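Local coordinates for protein putative phosphomethylpyrimidine kinase (Bacteroides thetaiotaomicron, PDB 3MBH) that probably phosphorylates pyridoxal and related B6 vitamers with ATP, as a ribokinase-clan pyridoxal kinase, and binds pyridoxal, at residues E70-E75 with K100-P105; A80-Y85 with T226-I231; P145-L150 with E156-D161. All blocks are in the same frame, centred on the assembly; numbering follows the deposited sequence. Where two conformers were deposited one is given.

Interaction 1: residues E70-E75 with K100-P105; sequences EWKKLE and KDFRQP
K72 and D101 form the one salt bridge between these segments, with K72 NZ 2.9 Å from D101 OD2. The ammonium group meets the carboxylate from above its plane, 46° out of it. K72 reaches it because its chain runs fully extended beyond CG, carrying NZ past the neighbouring phenyl ring to the second helix. Both charged residues are solvent-exposed. D101 also lies near D97, a residue that binds zinc in a crystal structure of this protein; no zinc is bound to this chain.

The apolar part centres on the F102 ring, whose outer end approaches the first helix. K72 CG is 3.6 Å from F102 CZ, so the lysine serves twice, by methylene and by charge. W71 CB stands 4.1 Å from F102 CZ as well. The indole itself turns elsewhere: it meets F78 edge-to-face, and W71 NE1 donates to S47 O of the second subunit.

Both segments are C-terminal helix ends, the first closed by a Schellman motif at E75. Here the ends of helices 64-73 and 91-102 meet, the helices that precede and follow strand 80-83 in the chain.

Interaction 2: residues A80-Y85 with T226-I231; sequences AIYTGY and TFTSVI. With PXL (3-hydroxy-5-(hydroxymethyl)-2-methylisonicotinaldehyde), chain G.
A tyrosine hydroxyl lies against the backbone of a helix here without a clear hydrogen bond between the two segments: Y82 OH is 3.4 Å from S229 N, but the angle is poor. The methyl of T228 makes the main packing contact: T228 CG2 approaches the ring obliquely and comes within 3.4 Å of Y82 CE1. T228 CB makes a van der Waals approach to the hydroxyl, 3.4 Å from Y82 OH. At the ring edge, near its plane, S229 OG is 3.5 Å from Y82 CE2. The phenol therefore ends against two consecutive helix residues. Its torsion sends it there: CG is anti to the backbone N (chi1 164°), carrying the ring out from the strand.

The polar ends are occupied elsewhere. T228 OG1 is hydrogen-bonded to G224 O and T144 OG1, and S229 OG to D225 O. D225 O also receives a weak hydrogen bond from Y82 OH. Turning OG1 beside the backbone N (chi1 -54°) leaves the methyl of T228 as the group presented to the tyrosine.

This is the buried sheet-helix interface of a ribokinase-like alpha/beta fold. Strand 80-83 lies in the central sheet between strands 9-17 and 108-111, and helix 223-236 packs on it; H14 of the adjoining strand meets the Y82 ring edge-to-face.

Just past the strand the same segment enters the pyridoxal pocket. The ligand lies over one face of the Y85 ring, its methyl carbon C2A 3.7 Å above the plane and over the ring centre. Y85 CD2 is 3.3 Å from the pyridine nitrogen N1. D225, directly before the helical segment, takes part in holding pyridoxal through OD2, alongside T50 and Q51.

Interaction 3: residues P145-L150 with E156-D161; sequences PNLTEL and EPYKAD
L147 reaches from the first turn of its helix to the loop residues Y158 and K159. Its CB already points toward that loop, and with CG anti to the backbone N (chi1 -168°) the branch continues to the tyrosine. L147 CG comes first, 4.1 Å from Y158 CE1. At the tip, L147 CD2 does most of the touching: it is 3.7 Å from Y158 OH and equally 3.7 Å from the backbone oxygen K159 O. The leucine and tyrosine side chains cross at about a right angle, and CD2 meets the ring obliquely.

T148 makes the second contact with the tyrosine. T148 OG1 lies 3.7 Å from Y158 CE1, a packing contact, since that oxygen is hydrogen-bonded to G119 N. At the edge of the ring, in its plane, stands the backbone nitrogen of T148.

Behind these contacts the helix start is fixed by two reciprocal bonds. E149 N donates to N146 OD1 over 2.8 Å, nearly straight at 167°; N146 N donates in return to E149 OE1 over 3.0 Å. N146 ND2 is hydrogen-bonded to G116 O, and E149 OE2 to L115 N. This is a capping box with N146 as N-cap, opening helix 147-154, against which the following loop folds back.

In the fold
From the N terminus, helix 64-73 leads into strand 80-83, which runs on to helix 91-102; interaction 1 closes this short loop by joining the C-terminal ends of the helices that precede and follow the strand. Interaction 2 starts inside that loop, on the strand, and ends on helix 223-236, so interactions 1 and 2 cross along the chain. They also meet in space, where F102 CB packs on I81 CD1. Interaction 3 is a local closure, from the start of helix 147-154 to the loop after it, and falls wholly within the span of interaction 2. Interactions 1 and 3 lie on opposite sides of the chain's centre, their centres about 35 Å apart, with the buried interaction 2 near the middle.

Interaction 1: residues E70-E75 with K100-P105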
# COMPACT_ATOMS: atom_id res chain seq x y z
N GLU A 70 -2.25 -3.74 40.56
CA GLU A 70 -3.51 -3.52 39.85
C GLU A 70 -3.60 -4.46 38.67
O GLU A 70 -4.66 -5.01 38.38
CB GLU A 70 -3.66 -2.08 39.36
CG GLU A 70 -3.71 -1.04 40.45
CD GLU A 70 -4.82 -1.30 41.45
OE1 GLU A 70 -5.94 -1.59 41.03
OE2 GLU A 70 -4.58 -1.23 42.68
N TRP A 71 -2.47 -4.65 37.98
CA TRP A 71 -2.47 -5.52 36.82
C TRP A 71 -2.86 -6.96 37.22
O TRP A 71 -3.59 -7.67 36.50
CB TRP A 71 -1.14 -5.45 36.15
CG TRP A 71 -0.94 -4.20 35.32
CD1 TRP A 71 -1.84 -3.19 35.10
CD2 TRP A 71 0.23 -3.86 34.56
NE1 TRP A 71 -1.29 -2.25 34.27
CE2 TRP A 71 -0.02 -2.63 33.93
CE3 TRP A 71 1.48 -4.46 34.40
CZ2 TRP A 71 0.94 -2.02 33.12
CZ3 TRP A 71 2.39 -3.88 33.61
CH2 TRP A 71 2.14 -2.66 32.97
N LYS A 72 -2.40 -7.38 38.40
CA LYS A 72 -2.78 -8.68 38.91
C LYS A 72 -4.26 -8.72 39.20
O LYS A 72 -4.87 -9.71 38.87
CB LYS A 72 -2.00 -9.04 40.17
CG LYS A 72 -0.51 -9.30 39.94
CD LYS A 72 0.15 -10.04 41.12
CE LYS A 72 1.65 -10.11 40.89
NZ LYS A 72 2.34 -10.70 42.01
N LYS A 73 -4.83 -7.66 39.80
CA LYS A 73 -6.28 -7.64 40.07
C LYS A 73 -7.07 -7.66 38.79
O LYS A 73 -8.11 -8.28 38.77
CB LYS A 73 -6.76 -6.40 40.81
CG LYS A 73 -6.17 -6.19 42.15
CD LYS A 73 -6.61 -4.82 42.68
CE LYS A 73 -6.14 -4.59 44.10
NZ LYS A 73 -6.34 -3.17 44.50
N LEU A 74 -6.59 -7.01 37.75
CA LEU A 74 -7.27 -7.01 36.44
C LEU A 74 -7.16 -8.34 35.72
O LEU A 74 -7.83 -8.53 34.71
CB LEU A 74 -6.69 -5.95 35.50
CG LEU A 74 -7.03 -4.49 35.81
CD1 LEU A 74 -6.19 -3.60 34.94
CD2 LEU A 74 -8.51 -4.24 35.59
N GLU A 75 -6.33 -9.24 36.24
CA GLU A 75 -6.01 -10.50 35.57
C GLU A 75 -5.44 -10.30 34.15
O GLU A 75 -5.69 -11.10 33.25
CB GLU A 75 -7.22 -11.43 35.62
CG GLU A 75 -7.62 -11.75 37.08
CD GLU A 75 -8.76 -12.76 37.20
OE1 GLU A 75 -9.85 -12.53 36.64
OE2 GLU A 75 -8.57 -13.79 37.88
N LYS A 100 8.74 -13.18 36.65
CA LYS A 100 8.41 -14.47 37.26
C LYS A 100 6.90 -14.67 37.33
O LYS A 100 6.38 -15.74 36.99
CB LYS A 100 9.01 -14.61 38.64
CG LYS A 100 8.83 -16.02 39.29
CD LYS A 100 9.29 -16.03 40.74
CE LYS A 100 8.77 -14.83 41.53
NZ LYS A 100 8.78 -15.07 43.02
N ASP A 101 6.19 -13.64 37.78
CA ASP A 101 4.75 -13.75 37.99
C ASP A 101 3.91 -13.64 36.72
O ASP A 101 2.75 -14.08 36.70
CB ASP A 101 4.30 -12.67 38.96
CG ASP A 101 4.86 -12.87 40.38
OD1 ASP A 101 5.38 -13.95 40.71
OD2 ASP A 101 4.81 -11.92 41.16
N PHE A 102 4.43 -13.01 35.67
CA PHE A 102 3.60 -12.77 34.50
C PHE A 102 4.01 -13.57 33.29
O PHE A 102 3.40 -13.48 32.22
CB PHE A 102 3.55 -11.27 34.16
CG PHE A 102 2.58 -10.50 35.00
CD1 PHE A 102 2.89 -10.14 36.29
CD2 PHE A 102 1.34 -10.15 34.51
CE1 PHE A 102 1.98 -9.40 37.07
CE2 PHE A 102 0.43 -9.42 35.29
CZ PHE A 102 0.77 -9.04 36.56
N ARG A 103 5.07 -14.34 33.41
CA ARG A 103 5.50 -15.05 32.22
C ARG A 103 4.53 -16.20 32.00
O ARG A 103 3.84 -16.64 32.91
CB ARG A 103 6.94 -15.51 32.28
CG ARG A 103 7.19 -16.58 33.27
CD ARG A 103 8.72 -16.70 33.48
NE ARG A 103 9.38 -16.92 32.20
CZ ARG A 103 10.61 -16.54 31.87
NH1 ARG A 103 11.39 -15.91 32.74
NH2 ARG A 103 11.05 -16.80 30.64
N GLN A 104 4.42 -16.61 30.76
CA GLN A 104 3.59 -17.75 30.41
C GLN A 104 4.51 -18.71 29.70
O GLN A 104 5.66 -18.37 29.40
CB GLN A 104 2.39 -17.31 29.55
CG GLN A 104 1.43 -16.46 30.36
CD GLN A 104 0.29 -15.88 29.55
OE1 GLN A 104 0.41 -14.80 28.95
NE2 GLN A 104 -0.84 -16.57 29.57
N PRO A 105 4.04 -19.93 29.47
CA PRO A 105 4.83 -20.87 28.66
C PRO A 105 5.16 -20.36 27.26
O PRO A 105 6.23 -20.62 26.75
CB PRO A 105 3.91 -22.10 28.58
CG PRO A 105 3.01 -21.99 29.77
CD PRO A 105 2.81 -20.53 30.01

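Interaction 2: residues A80-Y85 with T226-I231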
# COMPACT_ATOMS: atom_id res chain seq x y z
N ALA A 80 4.23 -10.76 25.85
CA ALA A 80 5.63 -10.48 25.94
C ALA A 80 5.90 -9.44 26.98
O ALA A 80 5.02 -8.69 27.31
CB ALA A 80 6.19 -10.06 24.61
N ILE A 81 7.13 -9.43 27.50
CA ILE A 81 7.62 -8.42 28.43
C ILE A 81 8.97 -7.96 27.89
O ILE A 81 9.86 -8.77 27.60
CB ILE A 81 7.82 -8.93 29.88
CG1 ILE A 81 6.50 -9.49 30.42
CG2 ILE A 81 8.43 -7.79 30.80
CD1 ILE A 81 6.55 -10.16 31.77
N TYR A 82 9.09 -6.63 27.74
CA TYR A 82 10.24 -6.03 27.08
C TYR A 82 10.73 -4.92 27.96
O TYR A 82 10.04 -3.89 28.14
CB TYR A 82 9.81 -5.55 25.67
CG TYR A 82 10.70 -4.58 24.94
CD1 TYR A 82 12.06 -4.48 25.22
CD2 TYR A 82 10.20 -3.80 23.90
CE1 TYR A 82 12.84 -3.56 24.58
CE2 TYR A 82 10.99 -2.89 23.24
CZ TYR A 82 12.31 -2.79 23.55
OH TYR A 82 13.13 -1.88 22.91
N THR A 83 11.96 -5.06 28.41
CA THR A 83 12.53 -4.13 29.34
C THR A 83 13.66 -3.35 28.73
O THR A 83 14.37 -3.85 27.85
CB THR A 83 13.07 -4.86 30.64
OG1 THR A 83 14.33 -5.50 30.37
CG2 THR A 83 12.09 -5.83 31.14
N GLY A 84 13.87 -2.14 29.25
CA GLY A 84 15.00 -1.31 28.86
C GLY A 84 15.53 -0.46 30.00
O GLY A 84 15.96 -0.99 31.09
N TYR A 85 15.60 0.83 29.75
CA TYR A 85 16.15 1.76 30.74
C TYR A 85 15.34 1.68 32.04
O TYR A 85 14.17 1.90 32.05
CB TYR A 85 16.15 3.17 30.16
CG TYR A 85 16.81 4.25 31.01
CD1 TYR A 85 16.17 4.76 32.13
CD2 TYR A 85 18.09 4.75 30.70
CE1 TYR A 85 16.75 5.73 32.91
CE2 TYR A 85 18.66 5.73 31.46
CZ TYR A 85 17.98 6.21 32.59
OH TYR A 85 18.52 7.20 33.37
N THR A 226 15.05 1.42 19.23
CA THR A 226 14.42 1.16 17.93
C THR A 226 14.78 -0.25 17.47
O THR A 226 13.90 -1.01 17.06
CB THR A 226 14.89 2.16 16.86
OG1 THR A 226 14.42 3.44 17.21
CG2 THR A 226 14.37 1.78 15.47
N PHE A 227 16.05 -0.59 17.56
CA PHE A 227 16.51 -1.93 17.21
C PHE A 227 15.76 -3.06 17.95
O PHE A 227 15.27 -4.01 17.34
CB PHE A 227 18.02 -2.06 17.48
CG PHE A 227 18.56 -3.43 17.16
CD1 PHE A 227 18.97 -3.74 15.89
CD2 PHE A 227 18.64 -4.42 18.14
CE1 PHE A 227 19.44 -5.02 15.58
CE2 PHE A 227 19.11 -5.72 17.84
CZ PHE A 227 19.52 -6.01 16.57
N THR A 228 15.68 -2.94 19.26
CA THR A 228 15.09 -3.98 20.11
C THR A 228 13.59 -4.04 19.93
O THR A 228 13.04 -5.15 19.91
CB THR A 228 15.57 -3.86 21.61
OG1 THR A 228 17.01 -3.85 21.61
CG2 THR A 228 15.00 -5.04 22.48
N SER A 229 12.95 -2.88 19.69
CA SER A 229 11.51 -2.83 19.42
C SER A 229 11.18 -3.59 18.10
O SER A 229 10.24 -4.43 18.06
CB SER A 229 11.02 -1.38 19.29
OG SER A 229 10.98 -0.71 20.54
N VAL A 230 12.00 -3.38 17.06
CA VAL A 230 11.77 -4.11 15.80
C VAL A 230 12.07 -5.59 15.96
O VAL A 230 11.30 -6.44 15.49
CB VAL A 230 12.49 -3.49 14.60
CG1 VAL A 230 12.20 -4.37 13.36
CG2 VAL A 230 12.02 -2.01 14.39
N ILE A 231 13.14 -5.92 16.69
CA ILE A 231 13.43 -7.34 16.97
C ILE A 231 12.25 -8.03 17.68
O ILE A 231 11.82 -9.12 17.28
CB ILE A 231 14.75 -7.54 17.75
CG1 ILE A 231 15.94 -7.10 16.89
CG2 ILE A 231 14.91 -9.04 18.23
CD1 ILE A 231 16.40 -8.05 15.75
OP4 PXL G . 17.70 3.13 25.72
C5A PXL G . 18.43 4.35 25.65
C5 PXL G . 17.87 5.32 26.70
C6 PXL G . 16.65 5.20 27.32
N1 PXL G . 16.24 6.07 28.24
C2 PXL G . 16.90 7.17 28.66
C3 PXL G . 18.22 7.41 28.05
C4 PXL G . 18.71 6.42 27.06
C4A PXL G . 19.97 6.55 26.33
O4A PXL G . 20.44 7.64 26.42
O3 PXL G . 19.03 8.43 28.39
C2A PXL G . 16.21 8.05 29.68

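Interaction 3: residues P145-L150 with E156-D161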
# COMPACT_ATOMS: atom_id res chain seq x y z
N PRO A 145 22.36 -6.34 24.21
CA PRO A 145 23.43 -5.39 24.55
C PRO A 145 24.17 -4.80 23.35
O PRO A 145 24.44 -5.53 22.39
CB PRO A 145 24.44 -6.24 25.25
CG PRO A 145 24.13 -7.66 24.81
CD PRO A 145 22.70 -7.73 24.52
N ASN A 146 24.57 -3.53 23.47
CA ASN A 146 25.60 -2.98 22.60
C ASN A 146 26.96 -3.43 23.09
O ASN A 146 27.07 -4.02 24.16
CB ASN A 146 25.50 -1.46 22.43
CG ASN A 146 25.68 -0.69 23.72
OD1 ASN A 146 26.48 -1.08 24.60
ND2 ASN A 146 24.99 0.45 23.82
N LEU A 147 28.01 -3.12 22.33
CA LEU A 147 29.34 -3.63 22.69
C LEU A 147 29.79 -3.17 24.09
O LEU A 147 30.37 -3.94 24.90
CB LEU A 147 30.37 -3.24 21.61
CG LEU A 147 31.69 -3.97 21.74
CD1 LEU A 147 31.44 -5.44 21.54
CD2 LEU A 147 32.70 -3.42 20.76
N THR A 148 29.48 -1.91 24.41
CA THR A 148 29.78 -1.36 25.72
C THR A 148 29.13 -2.18 26.83
O THR A 148 29.79 -2.58 27.79
CB THR A 148 29.30 0.09 25.82
OG1 THR A 148 29.97 0.90 24.84
CG2 THR A 148 29.59 0.67 27.23
N GLU A 149 27.84 -2.39 26.68
CA GLU A 149 27.03 -3.10 27.64
C GLU A 149 27.49 -4.55 27.74
O GLU A 149 27.49 -5.13 28.83
CB GLU A 149 25.55 -3.00 27.25
CG GLU A 149 25.04 -1.62 27.41
CD GLU A 149 23.77 -1.30 26.65
OE1 GLU A 149 23.36 -2.05 25.72
OE2 GLU A 149 23.18 -0.28 27.04
N LEU A 150 27.98 -5.11 26.64
CA LEU A 150 28.50 -6.47 26.66
C LEU A 150 29.65 -6.60 27.64
O LEU A 150 29.73 -7.56 28.42
CB LEU A 150 28.98 -6.93 25.28
CG LEU A 150 29.85 -8.22 25.34
CD1 LEU A 150 28.97 -9.42 25.29
CD2 LEU A 150 30.81 -8.23 24.28
N GLU A 156 34.46 -7.31 32.02
CA GLU A 156 35.74 -7.29 31.35
C GLU A 156 35.93 -5.89 30.75
O GLU A 156 34.96 -5.23 30.42
CB GLU A 156 35.78 -8.31 30.23
CG GLU A 156 35.69 -9.75 30.66
CD GLU A 156 36.97 -10.25 31.30
OE1 GLU A 156 38.01 -10.28 30.61
OE2 GLU A 156 36.94 -10.62 32.50
N PRO A 157 37.18 -5.45 30.59
CA PRO A 157 37.38 -4.10 30.08
C PRO A 157 36.95 -3.99 28.63
O PRO A 157 37.09 -4.95 27.86
CB PRO A 157 38.89 -3.88 30.20
CG PRO A 157 39.45 -5.07 30.87
CD PRO A 157 38.43 -6.15 30.91
N TYR A 158 36.42 -2.82 28.28
CA TYR A 158 35.97 -2.50 26.94
C TYR A 158 37.09 -2.76 25.95
O TYR A 158 38.24 -2.38 26.19
CB TYR A 158 35.52 -1.03 26.85
CG TYR A 158 34.99 -0.68 25.48
CD1 TYR A 158 33.68 -0.99 25.13
CD2 TYR A 158 35.80 -0.11 24.51
CE1 TYR A 158 33.18 -0.73 23.86
CE2 TYR A 158 35.30 0.16 23.23
CZ TYR A 158 34.00 -0.14 22.91
OH TYR A 158 33.48 0.09 21.65
N LYS A 159 36.77 -3.39 24.83
CA LYS A 159 37.77 -3.64 23.78
C LYS A 159 37.09 -3.38 22.43
O LYS A 159 36.07 -3.98 22.12
CB LYS A 159 38.25 -5.09 23.94
CG LYS A 159 39.33 -5.57 23.02
CD LYS A 159 39.72 -7.04 23.39
CE LYS A 159 40.88 -7.58 22.57
NZ LYS A 159 40.60 -7.78 21.11
N ALA A 160 37.65 -2.47 21.62
CA ALA A 160 37.04 -2.18 20.29
C ALA A 160 37.44 -3.15 19.18
O ALA A 160 36.75 -3.23 18.18
CB ALA A 160 37.35 -0.74 19.88
N ASP A 161 38.52 -3.90 19.32
CA ASP A 161 38.99 -4.75 18.21
C ASP A 161 38.97 -6.22 18.62
O ASP A 161 40.03 -6.84 18.77
CB ASP A 161 40.41 -4.33 17.73